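PDB 5C2I: Alr1585 protein from Nostoc sp., which forms a tetramer and, as a dye-decolorizing (DyP-type) peroxidase, probably uses its haem iron and hydrogen peroxide to oxidise dyes and other substrates. Local coordinates for residues F50-W61 with F96-E107. The protein carries 1 engineered substitution. Numbering follows the deposited sequence.
Sequences FKPEQVEVVKQW and FFLSRHGYEYLE
Val-55, in the first turn of helix 55-68, comes closest along the backbone to Leu-106, the residue just after the short helix 100-105, with CA atoms 6.1 Å apart, while the CA atoms of Trp-61 and Phe-96 are 11.9 Å apart and the two residues meet through their rings. Tyr-105 does most of the joining. Its CG stands anti to the backbone N (chi1 175°), which sends the ring across to the turn Lys-51 to Gln-54, where Tyr-105 OH donates a hydrogen bond to Lys-51 O at 2.6 Å, 25° off the carbonyl plane. Phe-50 CB sits over one face of the tyrosine ring, a CH-pi contact 3.5 Å from the centroid, and Val-55 CG2 lies over the opposite face, so the phenol is clamped between the two. Val-58 continues the apolar patch: CG2 reaches Tyr-105 CE1, whereas Val-58 CG1 packs against Leu-106 CD2 at 3.9 Å and also over the centre of the Phe-50 ring. Deeper in, the edge of Phe-50 meets Phe-96 CZ and Leu-98 CD2, and Trp-61 CZ3 approaches Phe-96 CE1 at 4.1 Å. The extended chain of Lys-59 slides past Leu-106 in the opposite direction, and Lys-59 NZ makes a weak hydrogen bond to Leu-106 O, next to the Schellman motif at Glu-107. The turn and helix following strand 42-50 thus pack on the short helix following strand 93-98, within the ferredoxin-like alpha+beta fold of DyP-type peroxidases.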
ATOM      1  N   PHE A  50     -42.680   1.544   8.297  1.00 24.01           N
ATOM      2  CA  PHE A  50     -43.461   0.356   7.968  1.00 25.01           C
ATOM      3  C   PHE A  50     -44.718   0.719   7.192  1.00 27.33           C
ATOM      4  O   PHE A  50     -45.300   1.792   7.383  1.00 25.48           O
ATOM      5  CB  PHE A  50     -43.775  -0.439   9.248  1.00 25.06           C
ATOM      6  CG  PHE A  50     -42.528  -0.931   9.955  1.00 24.21           C
ATOM      7  CD1 PHE A  50     -41.639  -1.796   9.311  1.00 24.07           C
ATOM      8  CD2 PHE A  50     -42.257  -0.570  11.255  1.00 24.35           C
ATOM      9  CE1 PHE A  50     -40.487  -2.242   9.944  1.00 23.62           C
ATOM     10  CE2 PHE A  50     -41.115  -1.018  11.890  1.00 23.87           C
ATOM     11  CZ  PHE A  50     -40.226  -1.853  11.234  1.00 23.13           C
ATOM     12  N   LYS A  51     -45.131  -0.167   6.302  1.00 29.00           N
ATOM     13  CA  LYS A  51     -46.243   0.159   5.401  1.00 30.58           C
ATOM     14  C   LYS A  51     -47.593   0.014   6.138  1.00 31.59           C
ATOM     15  O   LYS A  51     -47.772  -0.903   6.956  1.00 30.17           O
ATOM     16  CB  LYS A  51     -46.225  -0.745   4.187  1.00 32.58           C
ATOM     17  CG  LYS A  51     -45.015  -0.533   3.312  1.00 32.98           C
ATOM     18  CD  LYS A  51     -45.068  -1.448   2.106  1.00 35.71           C
ATOM     19  CE  LYS A  51     -43.936  -1.157   1.141  1.00 36.32           C
ATOM     20  NZ  LYS A  51     -43.965  -2.157   0.041  1.00 37.99           N
ATOM     21  N   PRO A  52     -48.524   0.931   5.872  1.00 32.26           N
ATOM     22  CA  PRO A  52     -49.809   0.931   6.562  1.00 34.27           C
ATOM     23  C   PRO A  52     -50.535  -0.391   6.482  1.00 34.62           C
ATOM     24  O   PRO A  52     -50.490  -1.048   5.455  1.00 34.81           O
ATOM     25  CB  PRO A  52     -50.632   2.012   5.825  1.00 35.43           C
ATOM     26  CG  PRO A  52     -49.617   2.943   5.284  1.00 35.08           C
ATOM     27  CD  PRO A  52     -48.375   2.106   4.989  1.00 34.05           C
ATOM     28  N   GLU A  53     -51.161  -0.777   7.593  1.00 36.66           N
ATOM     29  CA  GLU A  53     -52.046  -1.935   7.653  1.00 38.41           C
ATOM     30  C   GLU A  53     -51.320  -3.248   7.421  1.00 37.34           C
ATOM     31  O   GLU A  53     -51.944  -4.216   7.054  1.00 36.84           O
ATOM     32  CB  GLU A  53     -53.182  -1.821   6.618  1.00 44.18           C
ATOM     33  CG  GLU A  53     -53.788  -0.429   6.506  1.00 47.36           C
ATOM     34  CD  GLU A  53     -54.789  -0.143   7.595  1.00 52.68           C
ATOM     35  OE1 GLU A  53     -55.778  -0.933   7.692  1.00 59.91           O
ATOM     36  OE2 GLU A  53     -54.618   0.892   8.302  1.00 53.90           O
ATOM     37  N   GLN A  54     -50.026  -3.304   7.703  1.00 33.85           N
ATOM     38  CA  GLN A  54     -49.264  -4.551   7.537  1.00 33.13           C
ATOM     39  C   GLN A  54     -48.583  -5.001   8.813  1.00 29.68           C
ATOM     40  O   GLN A  54     -47.519  -5.618   8.778  1.00 28.39           O
ATOM     41  CB  GLN A  54     -48.243  -4.364   6.427  1.00 34.32           C
ATOM     42  CG  GLN A  54     -48.895  -3.848   5.159  1.00 38.90           C
ATOM     43  CD  GLN A  54     -48.459  -4.608   3.952  1.00 42.91           C
ATOM     44  OE1 GLN A  54     -48.677  -5.809   3.856  1.00 47.56           O
ATOM     45  NE2 GLN A  54     -47.852  -3.910   3.013  1.00 45.79           N
ATOM     46  N   VAL A  55     -49.241  -4.763   9.938  1.00 29.27           N
ATOM     47  CA  VAL A  55     -48.609  -4.964  11.237  1.00 28.57           C
ATOM     48  C   VAL A  55     -48.156  -6.409  11.406  1.00 27.68           C
ATOM     49  O   VAL A  55     -47.020  -6.669  11.802  1.00 26.50           O
ATOM     50  CB  VAL A  55     -49.529  -4.569  12.404  1.00 29.85           C
ATOM     51  CG1 VAL A  55     -48.817  -4.839  13.727  1.00 29.99           C
ATOM     52  CG2 VAL A  55     -49.922  -3.096  12.282  1.00 30.66           C
ATOM     53  N   GLU A  56     -49.029  -7.357  11.091  1.00 28.01           N
ATOM     54  CA  GLU A  56     -48.694  -8.764  11.356  1.00 28.21           C
ATOM     55  C   GLU A  56     -47.494  -9.226  10.511  1.00 26.86           C
ATOM     56  O   GLU A  56     -46.567  -9.847  11.045  1.00 25.72           O
ATOM     57  CB  GLU A  56     -49.920  -9.671  11.133  1.00 30.67           C
ATOM     58  CG  GLU A  56     -49.687 -11.186  11.163  1.00 32.28           C
ATOM     59  CD  GLU A  56     -49.319 -11.799  12.520  1.00 34.79           C
ATOM     60  OE1 GLU A  56     -49.826 -11.309  13.576  1.00 38.44           O
ATOM     61  OE2 GLU A  56     -48.514 -12.808  12.547  1.00 34.79           O
ATOM     62  N   VAL A  57     -47.466  -8.908   9.223  1.00 26.60           N
ATOM     63  CA  VAL A  57     -46.304  -9.326   8.403  1.00 26.60           C
ATOM     64  C   VAL A  57     -45.039  -8.548   8.747  1.00 25.11           C
ATOM     65  O   VAL A  57     -43.902  -9.071   8.635  1.00 24.11           O
ATOM     66  CB  VAL A  57     -46.588  -9.299   6.882  1.00 27.73           C
ATOM     67  CG1 VAL A  57     -47.672 -10.300   6.538  1.00 29.91           C
ATOM     68  CG2 VAL A  57     -46.965  -7.915   6.394  1.00 27.88           C
ATOM     69  N   VAL A  58     -45.190  -7.314   9.223  1.00 24.59           N
ATOM     70  CA  VAL A  58     -44.042  -6.584   9.754  1.00 23.75           C
ATOM     71  C   VAL A  58     -43.471  -7.283  10.967  1.00 23.37           C
ATOM     72  O   VAL A  58     -42.245  -7.470  11.082  1.00 22.67           O
ATOM     73  CB  VAL A  58     -44.390  -5.118  10.104  1.00 23.58           C
ATOM     74  CG1 VAL A  58     -43.312  -4.468  10.972  1.00 22.80           C
ATOM     75  CG2 VAL A  58     -44.593  -4.323   8.824  1.00 24.02           C
ATOM     76  N   LYS A  59     -44.346  -7.719  11.858  1.00 23.89           N
ATOM     77  CA  LYS A  59     -43.890  -8.418  13.041  1.00 23.66           C
ATOM     78  C   LYS A  59     -43.178  -9.712  12.681  1.00 23.82           C
ATOM     79  O   LYS A  59     -42.137 -10.027  13.308  1.00 23.38           O
ATOM     80  CB  LYS A  59     -45.028  -8.687  13.998  1.00 23.86           C
ATOM     81  CG  LYS A  59     -45.504  -7.438  14.698  1.00 23.88           C
ATOM     82  CD  LYS A  59     -46.603  -7.716  15.692  1.00 25.13           C
ATOM     83  CE  LYS A  59     -46.941  -6.459  16.491  1.00 25.12           C
ATOM     84  NZ  LYS A  59     -48.051  -6.686  17.420  1.00 26.43           N
ATOM     85  N   GLN A  60     -43.698 -10.432  11.689  1.00 24.17           N
ATOM     86  CA  GLN A  60     -43.035 -11.638  11.220  1.00 24.73           C
ATOM     87  C   GLN A  60     -41.641 -11.329  10.662  1.00 23.00           C
ATOM     88  O   GLN A  60     -40.683 -12.089  10.893  1.00 21.42           O
ATOM     89  CB  GLN A  60     -43.877 -12.362  10.171  1.00 26.75           C
ATOM     90  CG  GLN A  60     -45.206 -12.926  10.693  1.00 28.81           C
ATOM     91  CD  GLN A  60     -46.190 -13.284   9.578  1.00 31.55           C
ATOM     92  OE1 GLN A  60     -45.846 -13.335   8.404  1.00 32.94           O
ATOM     93  NE2 GLN A  60     -47.432 -13.539   9.962  1.00 32.04           N
ATOM     94  N   TRP A  61     -41.531 -10.248   9.906  1.00 22.30           N
ATOM     95  CA  TRP A  61     -40.230  -9.841   9.356  1.00 22.00           C
ATOM     96  C   TRP A  61     -39.225  -9.503  10.473  1.00 21.27           C
ATOM     97  O   TRP A  61     -38.068  -9.961  10.462  1.00 20.79           O
ATOM     98  CB  TRP A  61     -40.349  -8.664   8.372  1.00 22.50           C
ATOM     99  CG  TRP A  61     -39.015  -8.385   7.832  1.00 22.50           C
ATOM    100  CD1 TRP A  61     -38.421  -9.020   6.768  1.00 23.01           C
ATOM    101  CD2 TRP A  61     -38.037  -7.533   8.395  1.00 22.16           C
ATOM    102  NE1 TRP A  61     -37.137  -8.580   6.628  1.00 22.76           N
ATOM    103  CE2 TRP A  61     -36.863  -7.681   7.625  1.00 22.43           C
ATOM    104  CE3 TRP A  61     -38.031  -6.654   9.482  1.00 22.16           C
ATOM    105  CZ2 TRP A  61     -35.681  -6.979   7.911  1.00 22.18           C
ATOM    106  CZ3 TRP A  61     -36.848  -5.945   9.767  1.00 22.39           C
ATOM    107  CH2 TRP A  61     -35.691  -6.124   8.981  1.00 22.24           C
ATOM    108  N   PHE A  96     -30.964  -3.749  15.631  1.00 16.81           N
ATOM    109  CA  PHE A  96     -32.288  -3.264  15.237  1.00 16.72           C
ATOM    110  C   PHE A  96     -32.818  -2.322  16.318  1.00 17.27           C
ATOM    111  O   PHE A  96     -32.838  -2.685  17.511  1.00 18.74           O
ATOM    112  CB  PHE A  96     -33.243  -4.433  15.042  1.00 17.85           C
ATOM    113  CG  PHE A  96     -34.626  -4.034  14.584  1.00 18.01           C
ATOM    114  CD1 PHE A  96     -34.865  -3.755  13.261  1.00 18.69           C
ATOM    115  CD2 PHE A  96     -35.671  -3.912  15.488  1.00 18.97           C
ATOM    116  CE1 PHE A  96     -36.115  -3.320  12.843  1.00 19.14           C
ATOM    117  CE2 PHE A  96     -36.936  -3.529  15.074  1.00 18.69           C
ATOM    118  CZ  PHE A  96     -37.154  -3.243  13.744  1.00 19.10           C
ATOM    119  N   PHE A  97     -33.260  -1.143  15.903  1.00 16.65           N
ATOM    120  CA  PHE A  97     -33.785  -0.122  16.826  1.00 16.66           C
ATOM    121  C   PHE A  97     -35.198   0.309  16.456  1.00 17.39           C
ATOM    122  O   PHE A  97     -35.533   0.383  15.261  1.00 17.91           O
ATOM    123  CB  PHE A  97     -32.885   1.104  16.821  1.00 16.14           C
ATOM    124  CG  PHE A  97     -31.401   0.822  16.966  1.00 15.67           C
ATOM    125  CD1 PHE A  97     -30.822   0.676  18.191  1.00 15.29           C
ATOM    126  CD2 PHE A  97     -30.579   0.740  15.837  1.00 15.46           C
ATOM    127  CE1 PHE A  97     -29.457   0.417  18.299  1.00 15.17           C
ATOM    128  CE2 PHE A  97     -29.231   0.535  15.937  1.00 15.26           C
ATOM    129  CZ  PHE A  97     -28.653   0.359  17.175  1.00 14.59           C
ATOM    130  N   LEU A  98     -36.006   0.618  17.463  1.00 17.22           N
ATOM    131  CA  LEU A  98     -37.361   1.157  17.278  1.00 18.07           C
ATOM    132  C   LEU A  98     -37.474   2.556  17.829  1.00 18.10           C
ATOM    133  O   LEU A  98     -36.968   2.845  18.913  1.00 17.82           O
ATOM    134  CB  LEU A  98     -38.422   0.267  17.965  1.00 18.59           C
ATOM    135  CG  LEU A  98     -38.653  -1.091  17.297  1.00 19.15           C
ATOM    136  CD1 LEU A  98     -39.393  -2.021  18.235  1.00 20.07           C
ATOM    137  CD2 LEU A  98     -39.399  -0.930  15.988  1.00 19.70           C
ATOM    138  N   SER A  99     -38.168   3.426  17.089  1.00 18.64           N
ATOM    139  CA  SER A  99     -38.592   4.724  17.618  1.00 18.99           C
ATOM    140  C   SER A  99     -39.889   4.572  18.400  1.00 19.69           C
ATOM    141  O   SER A  99     -40.563   3.530  18.308  1.00 19.69           O
ATOM    142  CB  SER A  99     -38.819   5.725  16.471  1.00 19.57           C
ATOM    143  OG  SER A  99     -39.979   5.391  15.713  1.00 20.22           O
ATOM    144  N   ARG A 100     -40.278   5.618  19.129  1.00 20.28           N
ATOM    145  CA  ARG A 100     -41.602   5.608  19.738  1.00 21.28           C
ATOM    146  C   ARG A 100     -42.698   5.400  18.694  1.00 21.54           C
ATOM    147  O   ARG A 100     -43.658   4.620  18.909  1.00 21.54           O
ATOM    148  CB  ARG A 100     -41.871   6.860  20.572  1.00 22.30           C
ATOM    149  CG  ARG A 100     -43.282   6.846  21.230  1.00 23.61           C
ATOM    150  CD  ARG A 100     -44.333   7.573  20.390  1.00 25.69           C
ATOM    151  NE  ARG A 100     -44.052   9.022  20.313  1.00 26.79           N
ATOM    152  CZ  ARG A 100     -44.729   9.927  19.610  1.00 29.34           C
ATOM    153  NH1 ARG A 100     -45.816   9.614  18.922  1.00 30.83           N
ATOM    154  NH2 ARG A 100     -44.363  11.209  19.680  1.00 30.92           N
ATOM    155  N   HIS A 101     -42.594   6.083  17.546  1.00 22.02           N
ATOM    156  CA  HIS A 101     -43.595   5.911  16.484  1.00 22.83           C
ATOM    157  C   HIS A 101     -43.640   4.455  16.026  1.00 22.06           C
ATOM    158  O   HIS A 101     -44.696   3.925  15.659  1.00 22.35           O
ATOM    159  CB  HIS A 101     -43.373   6.878  15.299  1.00 23.66           C
ATOM    160  CG  HIS A 101     -43.933   8.256  15.512  1.00 25.15           C
ATOM    161  ND1 HIS A 101     -43.132   9.349  15.770  1.00 26.81           N
ATOM    162  CD2 HIS A 101     -45.201   8.726  15.515  1.00 27.53           C
ATOM    163  CE1 HIS A 101     -43.871  10.434  15.893  1.00 26.58           C
ATOM    164  NE2 HIS A 101     -45.130  10.084  15.749  1.00 28.87           N
ATOM    165  N   GLY A 102     -42.490   3.818  15.998  1.00 21.03           N
ATOM    166  CA  GLY A 102     -42.404   2.411  15.617  1.00 21.05           C
ATOM    167  C   GLY A 102     -43.150   1.499  16.570  1.00 20.74           C
ATOM    168  O   GLY A 102     -43.817   0.575  16.154  1.00 21.61           O
ATOM    169  N   TYR A 103     -43.006   1.748  17.857  1.00 20.43           N
ATOM    170  CA  TYR A 103     -43.778   1.026  18.871  1.00 20.58           C
ATOM    171  C   TYR A 103     -45.266   1.213  18.672  1.00 22.22           C
ATOM    172  O   TYR A 103     -46.036   0.256  18.774  1.00 21.68           O
ATOM    173  CB  TYR A 103     -43.377   1.466  20.287  1.00 20.32           C
ATOM    174  CG  TYR A 103     -42.189   0.684  20.874  1.00 19.62           C
ATOM    175  CD1 TYR A 103     -42.394  -0.512  21.577  1.00 19.73           C
ATOM    176  CD2 TYR A 103     -40.884   1.162  20.758  1.00 18.54           C
ATOM    177  CE1 TYR A 103     -41.313  -1.202  22.148  1.00 19.42           C
ATOM    178  CE2 TYR A 103     -39.801   0.461  21.287  1.00 17.85           C
ATOM    179  CZ  TYR A 103     -40.032  -0.723  21.983  1.00 18.16           C
ATOM    180  OH  TYR A 103     -38.950  -1.412  22.487  1.00 18.22           O
ATOM    181  N   GLU A 104     -45.675   2.429  18.340  1.00 22.97           N
ATOM    182  CA  GLU A 104     -47.099   2.691  18.095  1.00 24.63           C
ATOM    183  C   GLU A 104     -47.591   1.927  16.874  1.00 24.42           C
ATOM    184  O   GLU A 104     -48.678   1.358  16.912  1.00 24.06           O
ATOM    185  CB  GLU A 104     -47.368   4.180  17.973  1.00 26.73           C
ATOM    186  CG  GLU A 104     -47.211   4.914  19.284  1.00 29.00           C
ATOM    187  CD  GLU A 104     -47.527   6.400  19.088  1.00 32.48           C
ATOM    188  OE1 GLU A 104     -46.897   7.089  18.277  1.00 33.19           O
ATOM    189  OE2 GLU A 104     -48.445   6.895  19.709  1.00 35.16           O
ATOM    190  N   TYR A 105     -46.799   1.949  15.797  1.00 23.24           N
ATOM    191  CA  TYR A 105     -47.123   1.190  14.585  1.00 23.30           C
ATOM    192  C   TYR A 105     -47.343  -0.299  14.920  1.00 23.20           C
ATOM    193  O   TYR A 105     -48.279  -0.911  14.417  1.00 23.95           O
ATOM    194  CB  TYR A 105     -46.010   1.320  13.524  1.00 22.35           C
ATOM    195  CG  TYR A 105     -46.309   0.429  12.356  1.00 22.74           C
ATOM    196  CD1 TYR A 105     -45.914  -0.899  12.369  1.00 23.04           C
ATOM    197  CD2 TYR A 105     -47.034   0.891  11.276  1.00 23.94           C
ATOM    198  CE1 TYR A 105     -46.248  -1.744  11.315  1.00 23.63           C
ATOM    199  CE2 TYR A 105     -47.356   0.070  10.214  1.00 24.58           C
ATOM    200  CZ  TYR A 105     -46.959  -1.252  10.239  1.00 24.07           C
ATOM    201  OH  TYR A 105     -47.303  -2.095   9.175  1.00 24.97           O
ATOM    202  N   LEU A 106     -46.508  -0.826  15.799  1.00 22.70           N
ATOM    203  CA  LEU A 106     -46.568  -2.202  16.228  1.00 23.26           C
ATOM    204  C   LEU A 106     -47.677  -2.511  17.236  1.00 24.34           C
ATOM    205  O   LEU A 106     -47.794  -3.631  17.695  1.00 24.04           O
ATOM    206  CB  LEU A 106     -45.191  -2.632  16.777  1.00 22.56           C
ATOM    207  CG  LEU A 106     -44.096  -2.669  15.718  1.00 21.93           C
ATOM    208  CD1 LEU A 106     -42.742  -2.865  16.403  1.00 21.04           C
ATOM    209  CD2 LEU A 106     -44.345  -3.732  14.661  1.00 22.37           C
ATOM    210  N   GLU A 107     -48.532  -1.530  17.532  1.00 25.04           N
ATOM    211  CA  GLU A 107     -49.693  -1.723  18.417  1.00 26.26           C
ATOM    212  C   GLU A 107     -49.288  -2.232  19.800  1.00 26.11           C
ATOM    213  O   GLU A 107     -49.995  -3.023  20.442  1.00 25.95           O
ATOM    214  CB  GLU A 107     -50.758  -2.618  17.771  1.00 27.53           C
ATOM    215  CG  GLU A 107     -51.182  -2.123  16.405  1.00 28.64           C
ATOM    216  CD  GLU A 107     -52.170  -3.022  15.681  1.00 31.52           C
ATOM    217  OE1 GLU A 107     -52.314  -4.209  16.032  1.00 31.94           O
ATOM    218  OE2 GLU A 107     -52.801  -2.505  14.762  1.00 32.98           O
TER